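Local coordinates for filamentous hemagglutinin (PDB 1RWR), which is an adhesin of Bordetella pertussis whose secretion domain probably directs its export through the two-partner secretion pathway, at residues N22-D25 with V31-N34; Q6-V11 with N66-R71; D100-N105 with Y193-R198; V56-G61 with S115-S120. All coordinates share one frame; numbering follows the deposited sequence.

Contact 1: residues N22-D25 with V31-N34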
# COMPACT_ATOMS: atom_id res chain seq x y z
N ASN A 22 -18.08 4.74 -9.70
CA ASN A 22 -18.00 4.79 -11.15
C ASN A 22 -16.76 5.61 -11.53
O ASN A 22 -16.82 6.82 -11.72
CB ASN A 22 -19.29 5.34 -11.78
CG ASN A 22 -20.38 4.31 -11.83
OD1 ASN A 22 -20.10 3.11 -11.80
ND2 ASN A 22 -21.65 4.76 -11.89
N ILE A 23 -15.64 4.90 -11.63
CA ILE A 23 -14.35 5.46 -11.94
C ILE A 23 -14.39 6.18 -13.30
O ILE A 23 -15.22 5.86 -14.15
CB ILE A 23 -13.25 4.37 -11.95
CG1 ILE A 23 -13.54 3.24 -12.96
CG2 ILE A 23 -13.08 3.73 -10.56
CD1 ILE A 23 -12.30 2.33 -13.19
N ALA A 24 -13.46 7.12 -13.47
CA ALA A 24 -13.26 7.83 -14.72
C ALA A 24 -12.77 6.93 -15.82
O ALA A 24 -12.05 5.94 -15.59
CB ALA A 24 -12.27 9.00 -14.50
N ASP A 25 -13.13 7.27 -17.05
CA ASP A 25 -12.61 6.53 -18.21
C ASP A 25 -11.08 6.56 -18.15
O ASP A 25 -10.50 7.62 -17.94
CB ASP A 25 -13.12 7.18 -19.49
CG ASP A 25 -13.09 6.27 -20.68
OD1 ASP A 25 -13.05 5.03 -20.50
OD2 ASP A 25 -13.12 6.76 -21.85
N VAL A 31 -4.77 3.85 -17.27
CA VAL A 31 -4.89 4.40 -15.90
C VAL A 31 -6.18 5.22 -15.76
O VAL A 31 -6.40 6.20 -16.48
CB VAL A 31 -3.67 5.31 -15.56
CG1 VAL A 31 -3.85 5.99 -14.19
CG2 VAL A 31 -2.37 4.52 -15.63
N SER A 32 -6.99 4.90 -14.76
CA SER A 32 -8.15 5.69 -14.42
C SER A 32 -7.76 6.55 -13.23
O SER A 32 -7.48 6.02 -12.15
CB SER A 32 -9.31 4.78 -14.06
OG SER A 32 -10.43 5.51 -13.55
N HIS A 33 -7.70 7.87 -13.44
CA HIS A 33 -7.26 8.83 -12.43
C HIS A 33 -8.50 9.48 -11.83
O HIS A 33 -9.21 10.25 -12.48
CB HIS A 33 -6.31 9.85 -13.07
CG HIS A 33 -5.61 10.72 -12.08
ND1 HIS A 33 -4.53 11.50 -12.41
CD2 HIS A 33 -5.86 10.95 -10.77
CE1 HIS A 33 -4.12 12.16 -11.34
NE2 HIS A 33 -4.91 11.84 -10.33
N ASN A 34 -8.78 9.13 -10.58
CA ASN A 34 -9.97 9.58 -9.89
C ASN A 34 -9.57 10.51 -8.75
O ASN A 34 -8.82 10.10 -7.86
CB ASN A 34 -10.69 8.39 -9.33
CG ASN A 34 -11.13 7.44 -10.41
OD1 ASN A 34 -12.17 7.70 -11.04
ND2 ASN A 34 -10.28 6.44 -10.76
O HOH W 1 -8.96 8.83 -16.05
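Ala24 and Ile23 lean on Ser32 and Asn34 at the N-terminal end of the right-handed parallel beta-helix of the TPS domain. Strand 31-34 is part of an outermost strand of the long parallel sheet. The loop 22-25 is held to it by side chains, not by strand pairing. Asn34 OD1 accepts from Ala24 N at 2.8 Å, in the carbonyl plane and on a lone pair, with an N-H...O angle of 166°. The same oxygen also binds Thr9 OG1. Ser32 OG donates to Ala24 O at 2.6 Å and accepts from Asn34 ND2 at 2.9 Å. This chain of bonds fixes the Asn34 amide, whose ND2 also reaches Leu77 O.

Ile23 packs beside these polar groups. Its CB lies 3.4 Å from Ser32 OG. CG1 sits between the backbone N and the carbonyl carbon (chi1 58°), which carries the branch along the serine. At the tip, Ile23 CD1 is 3.7 Å from Ser32 OG. The other branch, CG2, turns to the asparagine and comes 3.9 Å from Asn34 ND2. Hydrocarbon thus covers one side of the hydroxyl and amide, which keep their bonds to their partners. Beyond the side chains, one water joins the two backbones. It donates to Asp25 O at 2.7 Å and accepts from His33 N at 3.1 Å.

Contact 2: residues Q6-V11 with N66-R71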
# COMPACT_ATOMS: atom_id res chain seq x y z
N GLN A 6 -14.61 14.02 -7.38
CA GLN A 6 -14.43 15.19 -8.23
C GLN A 6 -14.37 14.77 -9.70
O GLN A 6 -14.13 13.60 -10.00
CB GLN A 6 -13.16 15.92 -7.84
CG GLN A 6 -13.27 16.56 -6.44
CD GLN A 6 -12.00 17.11 -5.86
OE1 GLN A 6 -12.05 18.05 -5.04
NE2 GLN A 6 -10.88 16.59 -6.24
N GLY A 7 -14.66 15.71 -10.60
CA GLY A 7 -14.57 15.49 -12.04
C GLY A 7 -15.58 14.48 -12.54
O GLY A 7 -16.74 14.51 -12.15
N GLN A 8 -15.15 13.57 -13.41
CA GLN A 8 -16.09 12.61 -14.03
C GLN A 8 -16.45 11.46 -13.08
O GLN A 8 -17.46 10.76 -13.28
CB GLN A 8 -15.53 12.08 -15.36
CG GLN A 8 -16.46 11.14 -16.08
CD GLN A 8 -15.91 10.45 -17.37
OE1 GLN A 8 -16.62 10.44 -18.42
NE2 GLN A 8 -14.74 9.80 -17.27
N THR A 9 -15.61 11.25 -12.06
CA THR A 9 -15.87 10.19 -11.08
C THR A 9 -17.22 10.39 -10.38
O THR A 9 -17.53 11.50 -9.92
CB THR A 9 -14.72 10.14 -10.04
OG1 THR A 9 -13.48 10.03 -10.72
CG2 THR A 9 -14.82 8.88 -9.17
N GLN A 10 -18.03 9.34 -10.32
CA GLN A 10 -19.25 9.37 -9.53
C GLN A 10 -19.26 8.27 -8.50
O GLN A 10 -18.57 7.25 -8.66
CB GLN A 10 -20.49 9.25 -10.44
CG GLN A 10 -20.56 10.32 -11.55
CD GLN A 10 -20.87 11.77 -11.07
OE1 GLN A 10 -21.51 11.99 -10.04
NE2 GLN A 10 -20.45 12.76 -11.87
N VAL A 11 -19.98 8.50 -7.41
CA VAL A 11 -20.14 7.48 -6.37
C VAL A 11 -21.64 7.26 -6.16
O VAL A 11 -22.38 8.20 -5.86
CB VAL A 11 -19.50 7.90 -5.01
CG1 VAL A 11 -19.79 6.87 -3.96
CG2 VAL A 11 -18.01 8.06 -5.15
N ASN A 66 -20.47 0.74 -15.75
CA ASN A 66 -20.00 2.09 -15.47
C ASN A 66 -20.17 2.97 -16.71
O ASN A 66 -19.49 2.76 -17.71
CB ASN A 66 -18.54 2.02 -15.07
CG ASN A 66 -17.95 3.35 -14.76
OD1 ASN A 66 -18.52 4.38 -15.09
ND2 ASN A 66 -16.78 3.34 -14.14
N PRO A 67 -21.06 3.95 -16.64
CA PRO A 67 -21.37 4.75 -17.83
C PRO A 67 -20.21 5.61 -18.33
O PRO A 67 -20.28 6.05 -19.48
CB PRO A 67 -22.53 5.61 -17.36
CG PRO A 67 -22.31 5.72 -15.94
CD PRO A 67 -21.85 4.39 -15.48
N ASN A 68 -19.18 5.82 -17.51
CA ASN A 68 -18.02 6.58 -17.90
C ASN A 68 -17.09 5.84 -18.86
O ASN A 68 -16.33 6.48 -19.57
CB ASN A 68 -17.18 7.00 -16.68
CG ASN A 68 -17.90 7.98 -15.75
OD1 ASN A 68 -18.77 8.77 -16.18
ND2 ASN A 68 -17.49 7.99 -14.49
N LEU A 69 -17.11 4.51 -18.82
CA LEU A 69 -16.11 3.71 -19.49
C LEU A 69 -16.35 3.53 -20.99
O LEU A 69 -17.44 3.16 -21.40
CB LEU A 69 -15.98 2.32 -18.88
CG LEU A 69 -15.58 2.26 -17.40
CD1 LEU A 69 -15.51 0.81 -16.90
CD2 LEU A 69 -14.27 3.08 -17.13
N THR A 70 -15.32 3.82 -21.78
CA THR A 70 -15.20 3.36 -23.16
C THR A 70 -14.23 2.17 -23.27
O THR A 70 -14.18 1.48 -24.30
CB THR A 70 -14.73 4.48 -24.09
OG1 THR A 70 -13.40 4.91 -23.76
CG2 THR A 70 -15.59 5.70 -23.99
N ARG A 71 -13.45 1.95 -22.21
CA ARG A 71 -12.60 0.78 -22.05
C ARG A 71 -12.37 0.59 -20.55
O ARG A 71 -12.59 1.48 -19.75
CB ARG A 71 -11.25 0.93 -22.74
CG ARG A 71 -10.42 2.11 -22.27
CD ARG A 71 -9.33 2.53 -23.35
NE ARG A 71 -8.89 3.93 -23.47
CZ ARG A 71 -9.53 5.05 -23.09
NH1 ARG A 71 -10.72 5.04 -22.48
NH2 ARG A 71 -8.95 6.23 -23.33
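Asn68 lies against Gln8 where two loops meet near the N-terminal end of the beta-helix. In the 66-71 segment, Asn66 comes first and shapes the turn. Its OD1 accepts from Asn68 N at 2.9 Å, which makes an Asx turn. Leu69 N returns to Asn66 O at 3.2 Å and closes a type I beta turn over Pro67 and Asn68. Asn68, at the third position, makes the contact. Its amide stacks on that of Gln8, with the planes 17° apart and the two side chains running in opposite directions. The Gln8 chain is stretched out (chi1 -178°, CG opposite the backbone N), which lays it alongside the asparagine. Asn68 OD1 is 3.3 Å from Gln8 CG. Asn68 ND2 makes a weak bond to Gln8 O at 3.0 Å, and its stronger partner is Ile23 O. Further on, Thr70 and Arg71 turn to the carboxylate of Asp25, by a hydrogen bond and a salt bridge. The contact is thus a partly buried junction of two turns. Pro67 and Asn66 touch Asn22 of strand 20-22, while Thr9 packs on Val21 of that strand and on Phe36 of strand 31-36.

Contact 3: residues D100-N105 with Y193-R198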
# COMPACT_ATOMS: atom_id res chain seq x y z
N ASP A 100 -4.84 -2.94 -10.99
CA ASP A 100 -4.09 -2.37 -9.88
C ASP A 100 -4.91 -1.29 -9.18
O ASP A 100 -5.68 -0.56 -9.81
CB ASP A 100 -2.79 -1.70 -10.36
CG ASP A 100 -1.74 -2.69 -10.86
OD1 ASP A 100 -1.82 -3.91 -10.60
OD2 ASP A 100 -0.78 -2.28 -11.54
N LEU A 101 -4.80 -1.24 -7.86
CA LEU A 101 -5.40 -0.19 -7.05
C LEU A 101 -4.29 0.63 -6.42
O LEU A 101 -3.36 0.08 -5.84
CB LEU A 101 -6.31 -0.76 -5.93
CG LEU A 101 -7.56 -1.50 -6.37
CD1 LEU A 101 -8.25 -2.07 -5.13
CD2 LEU A 101 -8.51 -0.58 -7.15
N ILE A 102 -4.42 1.94 -6.53
CA ILE A 102 -3.52 2.89 -5.87
C ILE A 102 -4.39 3.89 -5.16
O ILE A 102 -5.23 4.55 -5.80
CB ILE A 102 -2.62 3.64 -6.91
CG1 ILE A 102 -1.84 2.70 -7.83
CG2 ILE A 102 -1.67 4.54 -6.18
CD1 ILE A 102 -2.59 2.21 -9.02
N ILE A 103 -4.18 4.01 -3.85
CA ILE A 103 -4.87 4.98 -3.01
C ILE A 103 -3.82 5.97 -2.50
O ILE A 103 -2.91 5.61 -1.79
CB ILE A 103 -5.62 4.32 -1.83
CG1 ILE A 103 -6.52 3.13 -2.25
CG2 ILE A 103 -6.45 5.41 -1.07
CD1 ILE A 103 -7.52 3.46 -3.19
N ALA A 104 -3.95 7.23 -2.89
CA ALA A 104 -2.96 8.28 -2.59
C ALA A 104 -3.59 9.41 -1.81
O ALA A 104 -4.52 10.09 -2.29
CB ALA A 104 -2.33 8.79 -3.88
N ASN A 105 -3.07 9.67 -0.62
CA ASN A 105 -3.55 10.79 0.17
C ASN A 105 -2.35 11.36 0.98
O ASN A 105 -1.93 10.78 1.98
CB ASN A 105 -4.69 10.35 1.08
CG ASN A 105 -5.32 11.55 1.83
OD1 ASN A 105 -4.69 12.63 1.90
ND2 ASN A 105 -6.50 11.36 2.38
N TYR A 193 8.52 7.35 -6.08
CA TYR A 193 8.33 5.92 -6.31
C TYR A 193 7.68 5.71 -7.66
O TYR A 193 6.57 6.19 -7.91
CB TYR A 193 7.45 5.34 -5.23
CG TYR A 193 7.43 3.83 -5.10
CD1 TYR A 193 8.53 3.14 -4.62
CD2 TYR A 193 6.29 3.11 -5.40
CE1 TYR A 193 8.51 1.76 -4.45
CE2 TYR A 193 6.26 1.72 -5.22
CZ TYR A 193 7.36 1.06 -4.73
OH TYR A 193 7.31 -0.28 -4.48
N ASP A 194 8.38 5.02 -8.54
CA ASP A 194 7.82 4.71 -9.83
C ASP A 194 6.95 3.46 -9.73
O ASP A 194 7.43 2.38 -9.43
CB ASP A 194 8.93 4.46 -10.84
CG ASP A 194 8.36 4.11 -12.18
OD1 ASP A 194 7.60 4.95 -12.68
OD2 ASP A 194 8.55 3.04 -12.77
N HIS A 195 5.68 3.59 -10.05
CA HIS A 195 4.72 2.50 -9.88
C HIS A 195 5.03 1.30 -10.79
O HIS A 195 4.86 0.14 -10.40
CB HIS A 195 3.31 3.02 -10.13
CG HIS A 195 2.27 1.97 -9.97
ND1 HIS A 195 1.74 1.61 -8.73
CD2 HIS A 195 1.68 1.17 -10.88
CE1 HIS A 195 0.87 0.64 -8.90
NE2 HIS A 195 0.82 0.34 -10.19
N ALA A 196 5.52 1.55 -12.00
CA ALA A 196 5.78 0.42 -12.89
C ALA A 196 7.01 -0.41 -12.49
O ALA A 196 6.99 -1.63 -12.61
CB ALA A 196 5.89 0.88 -14.39
N THR A 197 8.07 0.23 -12.00
CA THR A 197 9.30 -0.50 -11.63
C THR A 197 9.42 -0.84 -10.15
O THR A 197 10.30 -1.63 -9.73
CB THR A 197 10.54 0.27 -12.05
OG1 THR A 197 10.55 1.56 -11.42
CG2 THR A 197 10.51 0.54 -13.58
N ARG A 198 8.54 -0.22 -9.36
CA ARG A 198 8.61 -0.29 -7.89
C ARG A 198 9.99 0.09 -7.35
O ARG A 198 10.52 -0.56 -6.44
CB ARG A 198 8.15 -1.66 -7.41
CG ARG A 198 6.74 -1.92 -7.82
CD ARG A 198 6.21 -3.26 -7.46
NE ARG A 198 6.18 -3.52 -6.03
CZ ARG A 198 6.75 -4.55 -5.44
NH1 ARG A 198 7.49 -5.43 -6.15
NH2 ARG A 198 6.60 -4.73 -4.14
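This is a small buried side-chain contact, in which His195 of a hairpin turn reaches across to Asp100 and Ile102 on the parallel beta-helix. The turn follows strand 191-194, and the other residues lie on strand 99-104. With chi1 at -179° the His195 ring points away from its own backbone N, across to the sheet. At the ring edge and in its plane, His195 NE2 donates weakly to Asp100 OD2 at 3.4 Å. The bond is long but nearly straight (170°). The carboxylate plane is turned 67° from the ring. Asp100 OD1 is held by Asn121 ND2, so the acid has a second partner that helps set its orientation. Ile102 approaches from the opposite direction to the histidine. Its CG1 is 3.6 Å from His195 CE1, and Ile102 CD1 is 3.8 Å from His195 CE1. The turn behind the histidine is braced by Asp194 OD2, which accepts from Thr197 N at 3.0 Å and from Thr197 OG1 at 2.8 Å. His195 also touches Thr123 of strand 119-125 and Tyr159 of strand 159-164. The hairpin of strands 191-194 and 199-202, part of a four-stranded antiparallel sheet, thereby packs against three successive strands of the parallel sheet, 99-104, 119-125 and 159-164.

Contact 4: residues V56-G61 with S115-S120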
# COMPACT_ATOMS: atom_id res chain seq x y z
N VAL A 56 -23.09 -8.38 -10.89
CA VAL A 56 -23.22 -8.48 -9.45
C VAL A 56 -21.83 -8.46 -8.84
O VAL A 56 -20.93 -9.19 -9.27
CB VAL A 56 -23.94 -9.80 -9.08
CG1 VAL A 56 -24.12 -9.91 -7.62
CG2 VAL A 56 -25.30 -9.87 -9.78
N SER A 57 -21.62 -7.62 -7.84
CA SER A 57 -20.39 -7.67 -7.07
C SER A 57 -20.55 -8.59 -5.87
O SER A 57 -21.67 -8.86 -5.41
CB SER A 57 -19.98 -6.27 -6.62
OG SER A 57 -20.82 -5.80 -5.56
N ARG A 58 -19.43 -9.09 -5.35
CA ARG A 58 -19.45 -9.97 -4.19
C ARG A 58 -19.95 -9.27 -2.94
O ARG A 58 -20.75 -9.82 -2.20
CB ARG A 58 -18.07 -10.56 -3.90
CG ARG A 58 -18.11 -11.55 -2.71
CD ARG A 58 -16.94 -12.56 -2.62
NE ARG A 58 -16.39 -12.96 -3.93
CZ ARG A 58 -15.39 -13.83 -4.11
NH1 ARG A 58 -14.83 -14.44 -3.07
NH2 ARG A 58 -14.97 -14.11 -5.34
N ILE A 59 -19.44 -8.08 -2.66
CA ILE A 59 -19.85 -7.40 -1.44
C ILE A 59 -21.05 -6.46 -1.57
O ILE A 59 -21.67 -6.12 -0.53
CB ILE A 59 -18.66 -6.66 -0.77
CG1 ILE A 59 -18.19 -5.47 -1.59
CG2 ILE A 59 -17.49 -7.65 -0.51
CD1 ILE A 59 -17.29 -4.53 -0.80
N GLY A 60 -21.38 -6.05 -2.79
CA GLY A 60 -22.37 -5.00 -3.02
C GLY A 60 -23.62 -5.41 -3.75
O GLY A 60 -24.55 -4.61 -3.88
N GLY A 61 -23.66 -6.64 -4.26
CA GLY A 61 -24.80 -7.10 -5.04
C GLY A 61 -24.85 -6.42 -6.41
O GLY A 61 -23.84 -5.97 -6.96
N SER A 115 -8.95 -5.73 3.08
CA SER A 115 -8.70 -6.84 2.16
C SER A 115 -9.06 -6.37 0.74
O SER A 115 -9.49 -5.21 0.54
CB SER A 115 -9.50 -8.09 2.55
OG SER A 115 -10.85 -7.78 2.49
N THR A 116 -8.91 -7.26 -0.23
CA THR A 116 -9.26 -6.93 -1.61
C THR A 116 -9.91 -8.11 -2.32
O THR A 116 -9.74 -9.27 -1.89
CB THR A 116 -8.03 -6.47 -2.46
OG1 THR A 116 -7.12 -7.56 -2.65
CG2 THR A 116 -7.21 -5.36 -1.80
N LEU A 117 -10.60 -7.82 -3.42
CA LEU A 117 -11.16 -8.82 -4.29
C LEU A 117 -11.00 -8.31 -5.71
O LEU A 117 -11.48 -7.24 -6.05
CB LEU A 117 -12.65 -9.06 -3.99
CG LEU A 117 -12.99 -9.78 -2.70
CD1 LEU A 117 -14.49 -9.78 -2.44
CD2 LEU A 117 -12.50 -11.23 -2.79
N ASN A 118 -10.36 -9.11 -6.56
CA ASN A 118 -10.19 -8.81 -7.97
C ASN A 118 -9.34 -7.58 -8.21
O ASN A 118 -9.45 -6.95 -9.22
CB ASN A 118 -11.54 -8.70 -8.71
CG ASN A 118 -11.41 -8.85 -10.23
OD1 ASN A 118 -10.57 -9.63 -10.73
ND2 ASN A 118 -12.23 -8.09 -10.97
N ALA A 119 -8.46 -7.26 -7.25
CA ALA A 119 -7.39 -6.29 -7.46
C ALA A 119 -6.11 -7.07 -7.77
O ALA A 119 -5.78 -8.05 -7.10
CB ALA A 119 -7.18 -5.45 -6.19
N SER A 120 -5.40 -6.66 -8.81
CA SER A 120 -4.16 -7.30 -9.17
C SER A 120 -3.09 -7.10 -8.13
O SER A 120 -2.30 -7.99 -7.86
CB SER A 120 -3.65 -6.68 -10.49
OG SER A 120 -4.70 -6.55 -11.38
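Leu117 packs its two methyls against Arg58, with Ile59 beside one of them, in a surface contact between a hairpin loop and a strand of the beta-helix. Arg58 leaves the backbone fully extended (chi1 -178°). Further out it bends at chi3 (-31°), which swings the guanidinium across the leucine. The two side chains cross at about a right angle. Leu117 CD1 meets the aliphatic part, 3.7 Å from Arg58 CD and 3.9 Å from Arg58 CB. Leu117 CD2 lies over one face of the guanidinium, toward its rim, 4.0 Å from Arg58 NH1. The arginine therefore offers hydrocarbon to one methyl and a flat charged face to the other, and no hydrogen bond is made across the contact. In Ile59, chi1 of 69° places CG2 beside the backbone N. From there CG2 comes within 4.2 Å of Leu117 CD1.

The loop is closed by its own backbone. Ser57 N bonds Gly61 O at 2.9 Å, and Gly61 N bonds Ser57 O at 3.2 Å. Within it, Ser57 OG takes a weak bond from Gly60 N. Glu93 of strand 91-96 accepts from the backbone N of both Arg58 and Ile59. Leu117 packs on Glu93 and Thr91 of that same strand, and Ile59 touches Val47 of strand 45-50. The hairpin of strands 55-57 and 61-63 thus rests on consecutive strands 45-50, 91-96 and 114-117.

Contacts 1 and 2 adjoin at the N-terminal end of the beta-helix, with centres 6 Å apart. They share hydrogen bonds, and the opening turns form one connected group. Contact 1 falls within the chain span of contact 2. Contact 4 is about 17 Å from contact 1 and about 18 Å from contact 2, centre to centre. Contact 3 lies nearest the middle of the chain. It touches contact 4 through neighbouring strands 99-104 and 119-125, although their centres are 20 Å apart. Contacts 1, 3 and 4 all reach the long parallel sheet. Together, the four contacts join loops and hairpins to the beta-helix from its N-terminal end to near its middle.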